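Long-range contact in type III secretion system effector protein ExoU (Pseudomonas fluorescens, PDB 4QMK), which is a type III secretion effector toxin that probably cleaves host phospholipids as a patatin-like phospholipase, reaching the plasma membrane by binding phosphatidylinositol 4,5-bisphosphate: residues Ile79-Lys93 against Leu414-Leu426. Sequence-based numbering, arbitrary orientation.
Sequences IAFPGMVQALEEADK and LQAQARQTVSGHL
Gly83 and Arg419 bring their CA atoms to 4.1 Å, the nearest such pair between the two helices; the axes of segments 81-90 and 414-426 approach to 6.7 Å and cross at -41°. With no side chain on Gly83, the Gln415 carbonyl can lie directly against its CA, Gly83 CA to Gln415 O 3.2 Å in a CA-H...O contact, and Arg419 CA makes another to Gly83 O. Small residues extend the close fit: Ala418 CB packs on Ala80 O, and Ala87 CB lies 3.6 Å from Val422 CG1. Arg419 is a knob among Gly83, Gln86, Ala87 and Glu90; CG turned opposite the backbone N (chi1 180°), its extended chain crosses Gln86 and Glu90 at about a right angle and carries the guanidinium to a salt bridge with Glu90, modelled too close and doubtful in detail. Gln86 CB lies over one guanidinium face. The long arm of Gln415 crosses Pro82, and its NE2 donates to Ile79 O (3.2 Å), in the carbonyl plane, while also bonding Asn127. Leu426 CD1 meets Leu88 CD2 at the far end, where a water links Leu426 O to Lys93, itself salt-bridged to Glu430. Helix 81-90 also packs on strand 68-72 through Met84 and Leu88 and on helix 119-127 through Pro82 and Val85, while Val422 touches strand 382-389.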
# COMPACT_ATOMS: atom_id res chain seq x y z
N ILE A 79 -19.96 -6.05 28.48
CA ILE A 79 -20.92 -5.12 29.00
C ILE A 79 -20.37 -4.56 30.26
O ILE A 79 -20.83 -3.53 30.70
CB ILE A 79 -22.34 -5.78 29.20
CG1 ILE A 79 -23.36 -4.77 29.75
CG2 ILE A 79 -22.31 -6.96 30.15
CD1 ILE A 79 -23.56 -3.61 28.81
N ALA A 80 -19.35 -5.17 30.84
CA ALA A 80 -18.71 -4.59 32.05
C ALA A 80 -17.74 -3.43 31.75
O ALA A 80 -17.42 -2.64 32.62
CB ALA A 80 -17.95 -5.67 32.81
N PHE A 81 -17.25 -3.34 30.53
CA PHE A 81 -16.19 -2.37 30.25
C PHE A 81 -16.53 -0.92 30.60
O PHE A 81 -15.63 -0.14 30.96
CB PHE A 81 -15.75 -2.45 28.77
CG PHE A 81 -14.93 -3.65 28.42
CD1 PHE A 81 -13.91 -4.07 29.25
CD2 PHE A 81 -15.09 -4.28 27.19
CE1 PHE A 81 -13.11 -5.16 28.89
CE2 PHE A 81 -14.27 -5.33 26.81
CZ PHE A 81 -13.29 -5.78 27.67
N PRO A 82 -17.79 -0.52 30.45
CA PRO A 82 -18.09 0.88 30.74
C PRO A 82 -17.65 1.32 32.12
O PRO A 82 -17.13 2.43 32.25
CB PRO A 82 -19.60 0.93 30.58
CG PRO A 82 -19.86 -0.01 29.47
CD PRO A 82 -18.92 -1.17 29.76
N GLY A 83 -17.81 0.48 33.12
CA GLY A 83 -17.33 0.86 34.46
C GLY A 83 -15.78 1.03 34.50
O GLY A 83 -15.23 1.91 35.21
N MET A 84 -15.09 0.22 33.72
CA MET A 84 -13.65 0.35 33.66
C MET A 84 -13.29 1.75 33.10
O MET A 84 -12.36 2.42 33.60
CB MET A 84 -13.09 -0.81 32.85
CG MET A 84 -11.61 -0.79 32.63
SD MET A 84 -11.18 0.12 31.16
CE MET A 84 -11.97 -0.96 29.96
N VAL A 85 -14.01 2.20 32.09
CA VAL A 85 -13.74 3.52 31.54
C VAL A 85 -14.16 4.67 32.50
O VAL A 85 -13.50 5.74 32.54
CB VAL A 85 -14.47 3.72 30.23
CG1 VAL A 85 -14.16 5.11 29.65
CG2 VAL A 85 -14.11 2.61 29.28
N GLN A 86 -15.25 4.46 33.24
CA GLN A 86 -15.66 5.42 34.22
C GLN A 86 -14.53 5.61 35.21
O GLN A 86 -14.09 6.74 35.47
CB GLN A 86 -16.95 4.99 34.91
CG GLN A 86 -18.15 4.98 34.00
CD GLN A 86 -19.21 3.98 34.43
OE1 GLN A 86 -19.33 3.66 35.62
NE2 GLN A 86 -20.03 3.53 33.48
N ALA A 87 -14.03 4.51 35.76
CA ALA A 87 -12.90 4.51 36.71
C ALA A 87 -11.68 5.21 36.17
O ALA A 87 -11.06 5.96 36.88
CB ALA A 87 -12.52 3.09 37.09
N LEU A 88 -11.32 4.99 34.91
CA LEU A 88 -10.14 5.69 34.36
C LEU A 88 -10.31 7.21 34.28
O LEU A 88 -9.42 7.96 34.69
CB LEU A 88 -9.77 5.16 32.98
CG LEU A 88 -9.11 3.80 33.00
CD1 LEU A 88 -9.06 3.26 31.58
CD2 LEU A 88 -7.72 3.88 33.58
N GLU A 89 -11.47 7.64 33.81
CA GLU A 89 -11.74 9.06 33.58
C GLU A 89 -11.89 9.78 34.90
O GLU A 89 -11.26 10.81 35.14
CB GLU A 89 -13.00 9.19 32.74
CG GLU A 89 -13.06 10.42 31.86
CD GLU A 89 -14.37 10.48 31.10
OE1 GLU A 89 -15.43 10.68 31.74
OE2 GLU A 89 -14.34 10.35 29.85
N GLU A 90 -12.73 9.24 35.77
CA GLU A 90 -12.97 9.79 37.12
C GLU A 90 -11.68 9.93 37.96
O GLU A 90 -11.64 10.65 38.92
CB GLU A 90 -14.02 8.94 37.81
CG GLU A 90 -13.81 8.65 39.28
CD GLU A 90 -14.70 7.50 39.74
OE1 GLU A 90 -15.86 7.44 39.22
OE2 GLU A 90 -14.23 6.65 40.56
N ALA A 91 -10.62 9.23 37.56
CA ALA A 91 -9.33 9.36 38.21
C ALA A 91 -8.35 10.17 37.34
O ALA A 91 -7.15 10.16 37.60
CB ALA A 91 -8.77 7.98 38.48
N ASP A 92 -8.87 10.87 36.33
CA ASP A 92 -8.04 11.61 35.37
C ASP A 92 -6.89 10.77 34.82
O ASP A 92 -5.80 11.29 34.51
CB ASP A 92 -7.50 12.91 35.99
CG ASP A 92 -8.47 14.06 35.89
OD1 ASP A 92 -9.50 13.96 35.18
OD2 ASP A 92 -8.18 15.11 36.50
N LYS A 93 -7.11 9.47 34.70
CA LYS A 93 -6.06 8.63 34.16
C LYS A 93 -6.31 8.16 32.75
O LYS A 93 -5.50 7.47 32.18
CB LYS A 93 -5.67 7.52 35.17
CG LYS A 93 -4.66 8.07 36.18
CD LYS A 93 -4.12 7.11 37.24
CE LYS A 93 -4.78 7.30 38.60
NZ LYS A 93 -4.15 6.47 39.68
N LEU A 414 -23.22 -4.43 37.10
CA LEU A 414 -22.00 -5.06 36.70
C LEU A 414 -20.98 -3.98 36.39
O LEU A 414 -19.82 -4.04 36.83
CB LEU A 414 -22.24 -5.95 35.50
CG LEU A 414 -21.18 -7.02 35.35
CD1 LEU A 414 -21.36 -8.06 36.44
CD2 LEU A 414 -21.24 -7.65 33.97
N GLN A 415 -21.46 -2.95 35.71
CA GLN A 415 -20.62 -1.81 35.39
C GLN A 415 -20.09 -1.13 36.65
O GLN A 415 -18.94 -0.73 36.72
CB GLN A 415 -21.38 -0.83 34.52
CG GLN A 415 -21.64 -1.41 33.13
CD GLN A 415 -22.59 -0.59 32.31
OE1 GLN A 415 -23.07 0.44 32.76
NE2 GLN A 415 -22.84 -1.04 31.09
N ALA A 416 -20.93 -1.03 37.66
CA ALA A 416 -20.48 -0.43 38.93
C ALA A 416 -19.48 -1.36 39.69
O ALA A 416 -18.68 -0.88 40.42
CB ALA A 416 -21.68 -0.06 39.81
N GLN A 417 -19.56 -2.68 39.50
CA GLN A 417 -18.61 -3.61 40.10
C GLN A 417 -17.23 -3.45 39.46
O GLN A 417 -16.19 -3.46 40.13
CB GLN A 417 -19.06 -5.02 39.87
CG GLN A 417 -20.30 -5.40 40.64
CD GLN A 417 -19.95 -6.00 41.96
OE1 GLN A 417 -20.11 -5.36 43.02
NE2 GLN A 417 -19.43 -7.23 41.93
N ALA A 418 -17.24 -3.33 38.14
CA ALA A 418 -16.05 -3.10 37.39
C ALA A 418 -15.39 -1.79 37.80
O ALA A 418 -14.15 -1.72 38.02
CB ALA A 418 -16.37 -3.08 35.92
N ARG A 419 -16.22 -0.75 37.93
CA ARG A 419 -15.74 0.58 38.28
C ARG A 419 -14.98 0.53 39.59
O ARG A 419 -13.86 1.07 39.70
CB ARG A 419 -16.90 1.54 38.38
CG ARG A 419 -16.55 2.98 38.75
CD ARG A 419 -17.81 3.80 39.00
NE ARG A 419 -17.53 5.23 39.07
CZ ARG A 419 -18.39 6.18 38.68
NH1 ARG A 419 -19.57 5.88 38.16
NH2 ARG A 419 -18.03 7.46 38.78
N GLN A 420 -15.59 -0.13 40.56
CA GLN A 420 -14.95 -0.27 41.85
C GLN A 420 -13.64 -1.05 41.80
O GLN A 420 -12.68 -0.65 42.42
CB GLN A 420 -15.87 -0.96 42.81
CG GLN A 420 -17.01 -0.11 43.27
CD GLN A 420 -17.86 -0.84 44.27
OE1 GLN A 420 -17.80 -2.08 44.39
NE2 GLN A 420 -18.67 -0.07 45.00
N THR A 421 -13.61 -2.15 41.05
CA THR A 421 -12.48 -3.03 41.01
C THR A 421 -11.29 -2.30 40.42
O THR A 421 -10.21 -2.27 40.99
CB THR A 421 -12.82 -4.30 40.20
OG1 THR A 421 -13.84 -5.03 40.87
CG2 THR A 421 -11.63 -5.21 40.09
N VAL A 422 -11.52 -1.65 39.30
CA VAL A 422 -10.50 -0.92 38.62
C VAL A 422 -10.00 0.27 39.45
O VAL A 422 -8.76 0.49 39.53
CB VAL A 422 -11.01 -0.46 37.29
CG1 VAL A 422 -10.08 0.54 36.65
CG2 VAL A 422 -11.22 -1.67 36.39
N SER A 423 -10.93 1.03 40.06
CA SER A 423 -10.54 2.11 40.98
C SER A 423 -9.64 1.52 42.06
O SER A 423 -8.62 2.10 42.40
CB SER A 423 -11.76 2.76 41.67
OG SER A 423 -12.36 3.75 40.86
N GLY A 424 -10.03 0.35 42.58
CA GLY A 424 -9.24 -0.30 43.63
C GLY A 424 -7.86 -0.65 43.10
O GLY A 424 -6.86 -0.43 43.75
N HIS A 425 -7.82 -1.12 41.87
CA HIS A 425 -6.60 -1.51 41.30
C HIS A 425 -5.70 -0.28 41.07
O HIS A 425 -4.52 -0.30 41.36
CB HIS A 425 -6.87 -2.25 40.01
CG HIS A 425 -5.63 -2.68 39.32
ND1 HIS A 425 -5.01 -1.91 38.37
CD2 HIS A 425 -4.86 -3.78 39.47
CE1 HIS A 425 -3.92 -2.52 37.95
NE2 HIS A 425 -3.80 -3.65 38.62
N LEU A 426 -6.26 0.80 40.57
CA LEU A 426 -5.47 2.00 40.25
C LEU A 426 -4.91 2.60 41.51
O LEU A 426 -3.79 3.08 41.50
CB LEU A 426 -6.33 3.03 39.51
CG LEU A 426 -6.81 2.56 38.13
CD1 LEU A 426 -7.71 3.55 37.49
CD2 LEU A 426 -5.60 2.30 37.22
O HOH W 1 -20.64 2.76 37.82
O HOH W 2 -22.85 2.29 34.42
O HOH W 3 -2.65 3.78 39.18